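Aminotransferase AspB (Helicobacter pylori 26695, PDB 3EZS) probably acts as a pyridoxal 5'-phosphate-dependent aminotransferase, passing amino groups between amino acids and keto acids. Local coordinates at residues L26-G31 / V350-V355; E93-F98 / P116-Y121; N164-R169 / Y311-V316. All coordinates share one frame; numbering follows the deposited sequence.

In the fold
Interactions 1 and 3 share a three-stranded antiparallel sheet, in which strands 349-353 and 311-315 are neighbours, and their centres lie about 11 Å apart. R351 joins them: R351 NH1 is 2.9 Å from N165 OD1, a probable hydrogen bond, while R351 CD packs on Y311 and P166. Interaction 2 sits farther off, its centre about 20 Å from that of interaction 1, but P116 still touches P166 and Y313. Its Y118 side chain comes within about 4 Å of a bound phosphate ion, probably from the crystallisation liquor. By analogy with class I relatives, the three contacts probably line or back the active-site cleft, with R351 on the substrate side and N165 on the cofactor side.

Interaction 1: residues L26-G31 / V350-V355; sequences LDLGIG and VRLALV
R351 reaches from strand 349-353 to the loop at G29, in what is probably the small domain of a fold type I aminotransferase. It is probably the family arginine that binds the substrate carboxylate; its NH1 bonds N165 OD1. Its CG stands anti to the backbone N (chi1 -171°), and a bend at chi3 (73°) turns the guanidinium edge-on to the loop. NH2 donates to G29 O at 2.8 Å, the carbonyl lying in the guanidinium plane and pointing almost straight at the nitrogen. Two waters sit in that plane: water 1 accepts from NE and lies within hydrogen-bonding distance of L28 O and G29 O, while water 2 bridges NH2 and G31 N. With these partners all at its edge, the flat group can twist little.

Farther along, A353 aims its methyl at the loop, with CB 3.7 Å from I30 O, and A353 N donates to L28 O at 2.9 Å. L28 points at the strand, its CD2 3.6 Å from A353 O; I368 of helix 358-372 packs on it. V355 has CG2 3.9 Å from I30 O. The loop is bent by an Asx turn, G29 N donating to D27 OD1 at 2.9 Å.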
loop_
_atom_site.group_PDB
_atom_site.type_symbol
_atom_site.label_atom_id
_atom_site.label_comp_id
_atom_site.label_asym_id
_atom_site.label_seq_id
_atom_site.Cartn_x
_atom_site.Cartn_y
_atom_site.Cartn_z
ATOM N N LEU A 26 28.476 17.146 -7.065
ATOM C CA LEU A 26 27.277 16.313 -7.285
ATOM C C LEU A 26 26.969 15.273 -6.229
ATOM O O LEU A 26 27.854 14.689 -5.627
ATOM C CB LEU A 26 27.353 15.546 -8.605
ATOM C CG LEU A 26 27.154 16.252 -9.948
ATOM C CD1 LEU A 26 27.054 15.180 -11.003
ATOM C CD2 LEU A 26 25.903 17.116 -9.956
ATOM N N ASP A 27 25.682 15.012 -6.064
ATOM C CA ASP A 27 25.215 14.011 -5.147
ATOM C C ASP A 27 25.090 12.719 -5.912
ATOM O O ASP A 27 24.153 12.567 -6.686
ATOM C CB ASP A 27 23.866 14.425 -4.577
ATOM C CG ASP A 27 23.331 13.437 -3.550
ATOM O OD1 ASP A 27 23.845 12.300 -3.441
ATOM O OD2 ASP A 27 22.379 13.823 -2.853
ATOM N N LEU A 28 26.051 11.812 -5.729
ATOM C CA LEU A 28 26.035 10.514 -6.397
ATOM C C LEU A 28 25.676 9.394 -5.403
ATOM O O LEU A 28 25.955 8.214 -5.659
ATOM C CB LEU A 28 27.380 10.234 -7.082
ATOM C CG LEU A 28 27.845 11.212 -8.175
ATOM C CD1 LEU A 28 29.276 10.909 -8.588
ATOM C CD2 LEU A 28 26.934 11.240 -9.395
ATOM N N GLY A 29 25.041 9.762 -4.287
ATOM C CA GLY A 29 24.628 8.807 -3.254
ATOM C C GLY A 29 23.306 8.145 -3.585
ATOM O O GLY A 29 23.275 6.966 -3.859
ATOM N N ILE A 30 22.222 8.918 -3.611
ATOM C CA ILE A 30 20.861 8.389 -3.861
ATOM C C ILE A 30 20.559 7.867 -5.298
ATOM O O ILE A 30 20.647 8.622 -6.274
ATOM C CB ILE A 30 19.798 9.460 -3.496
ATOM C CG1 ILE A 30 18.381 8.863 -3.516
ATOM C CG2 ILE A 30 19.896 10.690 -4.442
ATOM C CD1 ILE A 30 18.223 7.551 -2.729
ATOM N N GLY A 31 20.143 6.594 -5.408
ATOM C CA GLY A 31 19.832 5.975 -6.701
ATOM C C GLY A 31 18.444 6.303 -7.245
ATOM O O GLY A 31 17.654 5.392 -7.499
ATOM N N VAL A 350 32.725 2.272 -2.491
ATOM C CA VAL A 350 31.685 3.307 -2.429
ATOM C C VAL A 350 30.839 3.020 -3.654
ATOM O O VAL A 350 31.364 2.563 -4.693
ATOM C CB VAL A 350 32.160 4.803 -2.446
ATOM C CG1 VAL A 350 32.914 5.145 -1.166
ATOM C CG2 VAL A 350 32.970 5.159 -3.710
ATOM N N ARG A 351 29.534 3.235 -3.519
ATOM C CA ARG A 351 28.624 3.080 -4.614
ATOM C C ARG A 351 28.379 4.471 -5.171
ATOM O O ARG A 351 28.200 5.430 -4.403
ATOM C CB ARG A 351 27.287 2.476 -4.181
ATOM C CG ARG A 351 26.416 2.103 -5.382
ATOM C CD ARG A 351 24.978 1.846 -5.003
ATOM N NE ARG A 351 24.268 3.085 -4.667
ATOM C CZ ARG A 351 23.014 3.105 -4.230
ATOM N NH1 ARG A 351 22.309 1.981 -4.144
ATOM N NH2 ARG A 351 22.449 4.251 -3.918
ATOM N N LEU A 352 28.359 4.555 -6.502
ATOM C CA LEU A 352 28.077 5.784 -7.236
ATOM C C LEU A 352 26.794 5.530 -8.065
ATOM O O LEU A 352 26.692 4.493 -8.726
ATOM C CB LEU A 352 29.223 6.136 -8.195
ATOM C CG LEU A 352 30.683 6.266 -7.726
ATOM C CD1 LEU A 352 31.541 6.721 -8.896
ATOM C CD2 LEU A 352 30.844 7.225 -6.576
ATOM N N ALA A 353 25.847 6.476 -8.029
ATOM C CA ALA A 353 24.576 6.370 -8.736
ATOM C C ALA A 353 24.612 7.364 -9.892
ATOM O O ALA A 353 24.493 8.565 -9.675
ATOM C CB ALA A 353 23.391 6.658 -7.773
ATOM N N LEU A 354 24.781 6.860 -11.119
ATOM C CA LEU A 354 24.939 7.730 -12.291
ATOM C C LEU A 354 23.565 8.139 -12.842
ATOM O O LEU A 354 23.162 7.755 -13.941
ATOM C CB LEU A 354 25.813 7.049 -13.347
ATOM C CG LEU A 354 27.167 6.518 -12.851
ATOM C CD1 LEU A 354 27.972 6.084 -14.043
ATOM C CD2 LEU A 354 27.971 7.526 -11.997
ATOM N N VAL A 355 22.886 8.971 -12.058
ATOM C CA VAL A 355 21.505 9.364 -12.323
ATOM C C VAL A 355 21.356 10.762 -12.933
ATOM O O VAL A 355 20.263 11.332 -12.919
ATOM C CB VAL A 355 20.647 9.185 -11.032
ATOM C CG1 VAL A 355 20.644 7.712 -10.608
ATOM C CG2 VAL A 355 21.158 10.065 -9.893
HETATM O O HOH W 1 25.504 5.633 -4.717
HETATM O O HOH W 2 19.439 4.474 -3.239
#

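Interaction 2: residues E93-F98 / P116-Y121; sequences EVLFNF and PFYQIY
L95 of helix 92-102 packs where the chain enters helix 120-127, meeting I120 at its root and Y118 and Y121 at its tip, inside what is probably the large domain of a fold type I aminotransferase. CB lies 4.1 Å from I120 CG2. CG is anti to the carbonyl carbon (chi1 -70°), and chi2 of 165° then sets the two methyls against the tyrosines. CD1 comes to the edge of the Y118 ring, in its plane, 3.8 Å from CE2; the two side chains cross at about a right angle. CD1 also lies against I120 CG2 and Y121 CE1. L95 and Y121 lie side by side, pointing the same way, with L95 CD2 4.0 Å from Y121 CE1. I226 of strand 223-228 also packs on L95.

The next residue, F96, crosses I120 about perpendicularly, its CD1 3.9 Å from I120 CD1 and its CB against I120 CG1. The second subunit closes in here, with its L260 on F96 and its Y259 on I120, so the contact lies beside the dimer interface. Y118 is probably the aromatic residue that stacks on the cofactor ring in relatives. The polar end of Y121 is hydrogen-bonded to D193, probably the aspartate that pairs with the pyridine nitrogen there. Between the segments themselves the contact is apolar, which implies a fit of shapes without polar anchoring.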
loop_
_atom_site.group_PDB
_atom_site.type_symbol
_atom_site.label_atom_id
_atom_site.label_comp_id
_atom_site.label_asym_id
_atom_site.label_seq_id
_atom_site.Cartn_x
_atom_site.Cartn_y
_atom_site.Cartn_z
ATOM N N GLU A 93 6.580 -2.610 -2.030
ATOM C CA GLU A 93 5.582 -3.309 -1.234
ATOM C C GLU A 93 5.528 -4.809 -1.512
ATOM O O GLU A 93 5.375 -5.595 -0.588
ATOM C CB GLU A 93 4.220 -2.653 -1.455
ATOM C CG GLU A 93 3.684 -2.637 -2.903
ATOM C CD GLU A 93 2.645 -3.705 -3.193
ATOM O OE1 GLU A 93 2.551 -4.701 -2.459
ATOM O OE2 GLU A 93 1.898 -3.527 -4.165
ATOM N N VAL A 94 5.686 -5.192 -2.782
ATOM C CA VAL A 94 5.641 -6.594 -3.174
ATOM C C VAL A 94 6.820 -7.321 -2.542
ATOM O O VAL A 94 6.639 -8.413 -2.004
ATOM C CB VAL A 94 5.727 -6.833 -4.715
ATOM C CG1 VAL A 94 5.382 -8.294 -5.028
ATOM C CG2 VAL A 94 4.837 -5.894 -5.501
ATOM N N LEU A 95 8.015 -6.723 -2.624
ATOM C CA LEU A 95 9.243 -7.308 -2.042
ATOM C C LEU A 95 9.128 -7.440 -0.526
ATOM O O LEU A 95 9.693 -8.354 0.089
ATOM C CB LEU A 95 10.488 -6.456 -2.391
ATOM C CG LEU A 95 10.995 -6.430 -3.845
ATOM C CD1 LEU A 95 11.996 -5.268 -4.107
ATOM C CD2 LEU A 95 11.614 -7.789 -4.174
ATOM N N PHE A 96 8.371 -6.536 0.085
ATOM C CA PHE A 96 8.205 -6.580 1.515
ATOM C C PHE A 96 7.159 -7.592 1.963
ATOM O O PHE A 96 7.384 -8.324 2.929
ATOM C CB PHE A 96 7.829 -5.211 2.077
ATOM C CG PHE A 96 7.634 -5.231 3.573
ATOM C CD1 PHE A 96 8.729 -5.321 4.416
ATOM C CD2 PHE A 96 6.373 -5.241 4.129
ATOM C CE1 PHE A 96 8.572 -5.373 5.779
ATOM C CE2 PHE A 96 6.212 -5.294 5.493
ATOM C CZ PHE A 96 7.317 -5.359 6.320
ATOM N N ASN A 97 6.011 -7.625 1.290
ATOM C CA ASN A 97 4.913 -8.488 1.758
ATOM C C ASN A 97 4.789 -9.843 1.110
ATOM O O ASN A 97 4.141 -10.718 1.681
ATOM C CB ASN A 97 3.549 -7.743 1.760
ATOM C CG ASN A 97 3.020 -7.462 0.368
ATOM O OD1 ASN A 97 2.948 -8.357 -0.462
ATOM N ND2 ASN A 97 2.642 -6.206 0.109
ATOM N N PHE A 98 5.383 -10.059 -0.051
ATOM C CA PHE A 98 5.226 -11.374 -0.683
ATOM C C PHE A 98 5.783 -12.496 0.213
ATOM O O PHE A 98 5.142 -13.526 0.377
ATOM C CB PHE A 98 5.829 -11.436 -2.097
ATOM C CG PHE A 98 5.487 -12.707 -2.839
ATOM C CD1 PHE A 98 4.241 -12.853 -3.448
ATOM C CD2 PHE A 98 6.394 -13.756 -2.925
ATOM C CE1 PHE A 98 3.909 -14.005 -4.117
ATOM C CE2 PHE A 98 6.052 -14.937 -3.596
ATOM C CZ PHE A 98 4.815 -15.054 -4.192
ATOM N N PRO A 116 26.192 -7.332 -0.476
ATOM C CA PRO A 116 25.230 -6.302 -0.069
ATOM C C PRO A 116 23.871 -6.388 -0.752
ATOM O O PRO A 116 23.711 -7.137 -1.729
ATOM C CB PRO A 116 25.960 -4.981 -0.364
ATOM C CG PRO A 116 27.016 -5.314 -1.358
ATOM C CD PRO A 116 27.255 -6.800 -1.343
ATOM N N PHE A 117 22.905 -5.634 -0.217
ATOM C CA PHE A 117 21.531 -5.685 -0.673
ATOM C C PHE A 117 20.693 -4.432 -0.409
ATOM O O PHE A 117 21.004 -3.641 0.463
ATOM C CB PHE A 117 20.828 -6.851 0.034
ATOM C CG PHE A 117 20.916 -6.783 1.554
ATOM C CD1 PHE A 117 21.992 -7.339 2.228
ATOM C CD2 PHE A 117 19.923 -6.152 2.304
ATOM C CE1 PHE A 117 22.086 -7.265 3.615
ATOM C CE2 PHE A 117 20.009 -6.085 3.686
ATOM C CZ PHE A 117 21.091 -6.637 4.343
ATOM N N TYR A 118 19.630 -4.295 -1.199
ATOM C CA TYR A 118 18.576 -3.297 -1.023
ATOM C C TYR A 118 17.925 -3.740 0.270
ATOM O O TYR A 118 17.426 -4.858 0.361
ATOM C CB TYR A 118 17.626 -3.400 -2.211
ATOM C CG TYR A 118 16.357 -2.550 -2.206
ATOM C CD1 TYR A 118 16.360 -1.226 -1.793
ATOM C CD2 TYR A 118 15.168 -3.069 -2.721
ATOM C CE1 TYR A 118 15.182 -0.455 -1.827
ATOM C CE2 TYR A 118 13.999 -2.307 -2.775
ATOM C CZ TYR A 118 14.009 -1.008 -2.321
ATOM O OH TYR A 118 12.842 -0.287 -2.388
ATOM N N GLN A 119 17.942 -2.850 1.260
ATOM C CA GLN A 119 17.553 -3.162 2.630
ATOM C C GLN A 119 16.142 -3.706 2.859
ATOM O O GLN A 119 15.882 -4.286 3.916
ATOM C CB GLN A 119 17.767 -1.941 3.536
ATOM C CG GLN A 119 19.216 -1.286 3.523
ATOM C CD GLN A 119 20.379 -2.206 3.944
ATOM O OE1 GLN A 119 20.869 -2.127 5.082
ATOM N NE2 GLN A 119 20.826 -3.059 3.031
ATOM N N ILE A 120 15.232 -3.525 1.904
ATOM C CA ILE A 120 13.881 -4.048 2.070
ATOM C C ILE A 120 13.881 -5.588 2.187
ATOM O O ILE A 120 13.026 -6.142 2.872
ATOM C CB ILE A 120 12.909 -3.512 0.965
ATOM C CG1 ILE A 120 11.447 -3.688 1.392
ATOM C CG2 ILE A 120 13.166 -4.154 -0.374
ATOM C CD1 ILE A 120 11.098 -2.857 2.611
ATOM N N TYR A 121 14.861 -6.281 1.587
ATOM C CA TYR A 121 14.895 -7.752 1.699
ATOM C C TYR A 121 15.034 -8.175 3.159
ATOM O O TYR A 121 14.431 -9.167 3.574
ATOM C CB TYR A 121 16.016 -8.423 0.893
ATOM C CG TYR A 121 16.185 -7.986 -0.539
ATOM C CD1 TYR A 121 15.108 -7.513 -1.285
ATOM C CD2 TYR A 121 17.428 -8.117 -1.177
ATOM C CE1 TYR A 121 15.281 -7.100 -2.613
ATOM C CE2 TYR A 121 17.608 -7.723 -2.497
ATOM C CZ TYR A 121 16.520 -7.223 -3.217
ATOM O OH TYR A 121 16.673 -6.819 -4.526
#

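Interaction 3: residues N164-R169 / Y311-V316; sequences NNPTGR and YVYLPV. With EDO (1,2-ethanediol), chain D.
The turn N164-R169 lies against two tyrosines of strand 311-315, Y311 and Y313. N164 stabilises the turn itself: its OD1 takes T167 N and T167 OG1 (2.7 Å) from opposite faces of the amide plane, an Asx motif with a doubly gripped oxygen. N165 brings the OD1 side of its amide over the rim of the Y311 ring, the planes 20° apart and OD1 3.6 Å above the ring. That oxygen is also bonded to R351, and Y311 OH pairs with Y196 OH, so both polar ends have partners outside this contact.

A cis peptide leads into P166, whose CG runs beside Y313, 3.9 Å from CE1, while its carbonyl O sits 3.7 Å from Y311 CB. At T167 the chi1 of 67° splits the side chain's two tasks. CG2 stands over the centre of the Y313 ring, 3.9 Å from the centroid, as a CH-pi contact; OG1, the donor to N164 OD1, also accepts from R169 N, an ST turn. G168 turns the chain with a positive phi of 81°, and R169 O then takes a bond from O1 of an ethanediol, probably from the crystallisation liquor, at 2.9 Å. The sequence NNPTG with its cis proline marks the class I aminotransferase loop, in which the asparagine before the proline commonly faces the hydroxyl of the cofactor ring, a part N165 probably plays here.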
loop_
_atom_site.group_PDB
_atom_site.type_symbol
_atom_site.label_atom_id
_atom_site.label_comp_id
_atom_site.label_asym_id
_atom_site.label_seq_id
_atom_site.Cartn_x
_atom_site.Cartn_y
_atom_site.Cartn_z
ATOM N N ASN A 164 21.996 -6.258 -10.398
ATOM C CA ASN A 164 22.118 -6.011 -8.977
ATOM C C ASN A 164 22.395 -4.576 -8.523
ATOM O O ASN A 164 23.239 -3.864 -9.096
ATOM C CB ASN A 164 23.258 -6.901 -8.450
ATOM C CG ASN A 164 23.426 -6.832 -6.927
ATOM O OD1 ASN A 164 24.403 -6.280 -6.436
ATOM N ND2 ASN A 164 22.455 -7.361 -6.188
ATOM N N ASN A 165 21.671 -4.183 -7.477
ATOM C CA ASN A 165 21.951 -2.977 -6.713
ATOM C C ASN A 165 22.640 -3.560 -5.471
ATOM O O ASN A 165 22.025 -4.335 -4.749
ATOM C CB ASN A 165 20.671 -2.237 -6.316
ATOM C CG ASN A 165 20.921 -1.090 -5.341
ATOM O OD1 ASN A 165 22.063 -0.733 -5.035
ATOM N ND2 ASN A 165 19.842 -0.517 -4.838
ATOM N N PRO A 166 23.882 -3.143 -5.164
ATOM C CA PRO A 166 24.759 -2.112 -5.728
ATOM C C PRO A 166 25.911 -2.486 -6.690
ATOM O O PRO A 166 26.632 -1.577 -7.138
ATOM C CB PRO A 166 25.412 -1.582 -4.456
ATOM C CG PRO A 166 25.679 -2.831 -3.701
ATOM C CD PRO A 166 24.535 -3.784 -4.007
ATOM N N THR A 167 26.111 -3.764 -6.992
ATOM C CA THR A 167 27.288 -4.176 -7.769
ATOM C C THR A 167 27.140 -4.142 -9.282
ATOM O O THR A 167 28.138 -4.165 -9.998
ATOM C CB THR A 167 27.700 -5.619 -7.414
ATOM O OG1 THR A 167 26.691 -6.524 -7.863
ATOM C CG2 THR A 167 27.960 -5.808 -5.897
ATOM N N GLY A 168 25.900 -4.140 -9.773
ATOM C CA GLY A 168 25.647 -4.225 -11.198
ATOM C C GLY A 168 25.728 -5.647 -11.747
ATOM O O GLY A 168 25.388 -5.878 -12.913
ATOM N N ARG A 169 26.177 -6.606 -10.932
ATOM C CA ARG A 169 26.315 -7.991 -11.369
ATOM C C ARG A 169 25.010 -8.529 -11.908
ATOM O O ARG A 169 23.972 -8.430 -11.243
ATOM C CB ARG A 169 26.780 -8.878 -10.219
ATOM C CG ARG A 169 26.935 -10.378 -10.572
ATOM C CD ARG A 169 28.057 -10.648 -11.576
ATOM N NE ARG A 169 28.481 -12.059 -11.526
ATOM C CZ ARG A 169 27.940 -13.067 -12.211
ATOM N NH1 ARG A 169 26.920 -12.885 -13.028
ATOM N NH2 ARG A 169 28.421 -14.288 -12.055
ATOM N N TYR A 311 24.808 1.901 -11.600
ATOM C CA TYR A 311 25.771 2.026 -10.511
ATOM C C TYR A 311 27.216 1.739 -10.917
ATOM O O TYR A 311 27.477 1.092 -11.942
ATOM C CB TYR A 311 25.422 1.093 -9.343
ATOM C CG TYR A 311 24.038 1.310 -8.792
ATOM C CD1 TYR A 311 23.720 2.475 -8.107
ATOM C CD2 TYR A 311 23.038 0.363 -8.979
ATOM C CE1 TYR A 311 22.434 2.689 -7.625
ATOM C CE2 TYR A 311 21.756 0.569 -8.497
ATOM C CZ TYR A 311 21.459 1.744 -7.835
ATOM O OH TYR A 311 20.180 1.961 -7.357
ATOM N N VAL A 312 28.132 2.265 -10.103
ATOM C CA VAL A 312 29.551 1.946 -10.155
ATOM C C VAL A 312 29.881 1.505 -8.729
ATOM O O VAL A 312 29.622 2.254 -7.785
ATOM C CB VAL A 312 30.430 3.135 -10.528
ATOM C CG1 VAL A 312 31.914 2.729 -10.507
ATOM C CG2 VAL A 312 30.016 3.704 -11.907
ATOM N N TYR A 313 30.388 0.277 -8.579
ATOM C CA TYR A 313 30.792 -0.296 -7.285
ATOM C C TYR A 313 32.305 -0.080 -7.266
ATOM O O TYR A 313 33.071 -0.923 -7.740
ATOM C CB TYR A 313 30.379 -1.782 -7.241
ATOM C CG TYR A 313 30.398 -2.431 -5.879
ATOM C CD1 TYR A 313 29.546 -1.995 -4.858
ATOM C CD2 TYR A 313 31.221 -3.509 -5.618
ATOM C CE1 TYR A 313 29.554 -2.604 -3.603
ATOM C CE2 TYR A 313 31.230 -4.128 -4.366
ATOM C CZ TYR A 313 30.398 -3.676 -3.367
ATOM O OH TYR A 313 30.429 -4.313 -2.132
ATOM N N LEU A 314 32.715 1.082 -6.752
ATOM C CA LEU A 314 34.101 1.563 -6.848
ATOM C C LEU A 314 35.055 1.116 -5.729
ATOM O O LEU A 314 34.844 1.476 -4.575
ATOM C CB LEU A 314 34.080 3.094 -6.918
ATOM C CG LEU A 314 35.333 3.847 -7.380
ATOM C CD1 LEU A 314 35.598 3.614 -8.867
ATOM C CD2 LEU A 314 35.157 5.346 -7.087
ATOM N N PRO A 315 36.106 0.335 -6.075
ATOM C CA PRO A 315 37.079 -0.094 -5.072
ATOM C C PRO A 315 37.879 1.076 -4.576
ATOM O O PRO A 315 38.399 1.830 -5.377
ATOM C CB PRO A 315 38.017 -1.051 -5.832
ATOM C CG PRO A 315 37.351 -1.354 -7.119
ATOM C CD PRO A 315 36.427 -0.204 -7.413
ATOM N N VAL A 316 37.937 1.231 -3.261
ATOM C CA VAL A 316 38.704 2.299 -2.592
ATOM C C VAL A 316 39.352 1.613 -1.393
ATOM O O VAL A 316 39.044 0.455 -1.099
ATOM C CB VAL A 316 37.795 3.483 -2.181
ATOM C CG1 VAL A 316 37.241 4.164 -3.419
ATOM C CG2 VAL A 316 36.648 3.008 -1.292
HETATM C C1 EDO D . 23.807 -10.966 -8.787
HETATM O O1 EDO D . 22.963 -10.766 -9.933
HETATM C C2 EDO D . 23.010 -11.694 -7.715
HETATM O O2 EDO D . 21.738 -11.097 -7.548
#